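Local coordinates for extracellular matrix-binding protein ebh (Staphylococcus aureus subsp. aureus, PDB 4KJM) that probably serves as a cell-surface adhesin that binds extracellular matrix, this fragment comprising a FIVAR and a GA module, at residues A[77-80]-A[81-84]. Sequence-based numbering, arbitrary orientation.
Sequences NLNN and AKQA
Leu78 and Lys82 sit one helical turn apart, and their first torsions steer the two branches together: Leu78 sets CG opposite its backbone N (chi1 177°), whereas Lys82 sets CG opposite its carbonyl carbon (chi1 -70°). From there the lysine chain runs fully extended, and its methylene CE passes the leucine branch at 3.9 Å from Leu78 CD1, the two side chains crossing at a slant. Lower down, Lys82 CG lies 3.3 Å from Leu78 O, so the aliphatic stem packs against the carbonyl that its own backbone N-H uses. That hydrogen bond, Lys82 N to Leu78 O, is 2.9 Å long, with an N-H...O angle of 166°. Equivalent i to i+4 hydrogen bonds join Ala81 N to Asn77 O, Gln83 N to Asn79 O and Ala84 N to Asn80 O, the evidence for regular alpha-helix. The ammonium group of Lys82 is spoken for elsewhere: NZ hydrogen-bonds to Asn108 O and, on the second subunit, to Gly5 O and Thr9 OG1, while Asn79 OD1 also hydrogen-bonds to that Thr9. Helices 74-90, 97-108 and 113-127 form the three-helix bundle of the GA module, where Leu78 packs on Val113 and Ala81 on Ala116 of helix 113-127, and Lys82 reaches the end of helix 97-108.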
ATOM      1  N   ASN A  77     -12.133   6.020   5.197  1.00 29.37           N
ATOM      2  CA  ASN A  77     -13.589   5.819   4.970  1.00 28.41           C
ATOM      3  C   ASN A  77     -14.146   4.630   5.782  1.00 27.12           C
ATOM      4  O   ASN A  77     -15.258   4.665   6.321  1.00 28.63           O
ATOM      5  CB  ASN A  77     -13.888   5.630   3.489  1.00 26.93           C
ATOM      6  CG  ASN A  77     -13.889   6.934   2.735  1.00 29.84           C
ATOM      7  OD1 ASN A  77     -13.911   7.974   3.372  1.00 28.58           O
ATOM      8  ND2 ASN A  77     -13.852   6.888   1.367  1.00 28.68           N
ATOM      9  N   LEU A  78     -13.402   3.546   5.811  1.00 25.77           N
ATOM     10  CA  LEU A  78     -13.762   2.418   6.643  1.00 25.28           C
ATOM     11  C   LEU A  78     -13.795   2.778   8.108  1.00 27.09           C
ATOM     12  O   LEU A  78     -14.780   2.466   8.782  1.00 27.16           O
ATOM     13  CB  LEU A  78     -12.834   1.244   6.399  1.00 26.19           C
ATOM     14  CG  LEU A  78     -13.038   0.010   7.240  1.00 26.82           C
ATOM     15  CD1 LEU A  78     -14.477  -0.496   7.178  1.00 27.50           C
ATOM     16  CD2 LEU A  78     -11.977  -1.056   6.860  1.00 29.49           C
ATOM     17  N   ASN A  79     -12.748   3.435   8.622  1.00 28.91           N
ATOM     18  CA  ASN A  79     -12.797   3.840  10.043  1.00 32.21           C
ATOM     19  C   ASN A  79     -13.964   4.774  10.355  1.00 31.53           C
ATOM     20  O   ASN A  79     -14.570   4.671  11.440  1.00 32.70           O
ATOM     21  CB  ASN A  79     -11.448   4.385  10.519  1.00 35.16           C
ATOM     22  CG  ASN A  79     -10.365   3.295  10.621  1.00 37.41           C
ATOM     23  OD1 ASN A  79     -10.651   2.158  10.966  1.00 40.08           O
ATOM     24  ND2 ASN A  79      -9.132   3.662  10.363  1.00 37.06           N
ATOM     25  N   ASN A  80     -14.270   5.690   9.434  1.00 31.02           N
ATOM     26  CA  ASN A  80     -15.403   6.587   9.605  1.00 32.75           C
ATOM     27  C   ASN A  80     -16.733   5.850   9.624  1.00 31.29           C
ATOM     28  O   ASN A  80     -17.625   6.147  10.414  1.00 31.18           O
ATOM     29  CB  ASN A  80     -15.433   7.642   8.502  1.00 36.37           C
ATOM     30  CG  ASN A  80     -14.343   8.687   8.653  1.00 40.16           C
ATOM     31  OD1 ASN A  80     -13.693   8.767   9.677  1.00 42.08           O
ATOM     32  ND2 ASN A  80     -14.115   9.467   7.595  1.00 43.14           N
ATOM     33  N   ALA A  81     -16.876   4.893   8.721  1.00 28.01           N
ATOM     34  CA  ALA A  81     -18.052   4.015   8.694  1.00 27.84           C
ATOM     35  C   ALA A  81     -18.267   3.161   9.921  1.00 27.77           C
ATOM     36  O   ALA A  81     -19.403   3.051  10.397  1.00 28.90           O
ATOM     37  CB  ALA A  81     -18.021   3.135   7.453  1.00 26.62           C
ATOM     38  N   LYS A  82     -17.188   2.618  10.470  1.00 27.50           N
ATOM     39  CA  LYS A  82     -17.227   1.923  11.736  1.00 28.20           C
ATOM     40  C   LYS A  82     -17.735   2.851  12.895  1.00 31.72           C
ATOM     41  O   LYS A  82     -18.607   2.447  13.647  1.00 32.61           O
ATOM     42  CB  LYS A  82     -15.844   1.383  12.066  1.00 28.80           C
ATOM     43  CG  LYS A  82     -15.386   0.221  11.178  1.00 27.65           C
ATOM     44  CD  LYS A  82     -14.052  -0.315  11.656  1.00 29.94           C
ATOM     45  CE  LYS A  82     -13.523  -1.485  10.820  1.00 30.38           C
ATOM     46  NZ  LYS A  82     -12.345  -2.173  11.469  1.00 32.34           N
ATOM     47  N   GLN A  83     -17.177   4.063  13.016  1.00 34.45           N
ATOM     48  CA  GLN A  83     -17.535   4.985  14.084  1.00 39.00           C
ATOM     49  C   GLN A  83     -18.980   5.431  13.941  1.00 39.35           C
ATOM     50  O   GLN A  83     -19.701   5.518  14.920  1.00 40.46           O
ATOM     51  CB  GLN A  83     -16.631   6.208  14.114  1.00 44.15           C
ATOM     52  CG  GLN A  83     -17.011   7.193  15.237  1.00 53.05           C
ATOM     53  CD  GLN A  83     -17.005   6.566  16.647  1.00 60.46           C
ATOM     54  OE1 GLN A  83     -15.936   6.386  17.250  1.00 69.89           O
ATOM     55  NE2 GLN A  83     -18.196   6.215  17.167  1.00 60.78           N
ATOM     56  N   ALA A  84     -19.418   5.672  12.715  1.00 33.33           N
ATOM     57  CA  ALA A  84     -20.828   5.986  12.490  1.00 33.79           C
ATOM     58  C   ALA A  84     -21.752   4.854  12.944  1.00 34.82           C
ATOM     59  O   ALA A  84     -22.851   5.108  13.503  1.00 34.45           O
ATOM     60  CB  ALA A  84     -21.085   6.373  11.041  1.00 33.42           C
TER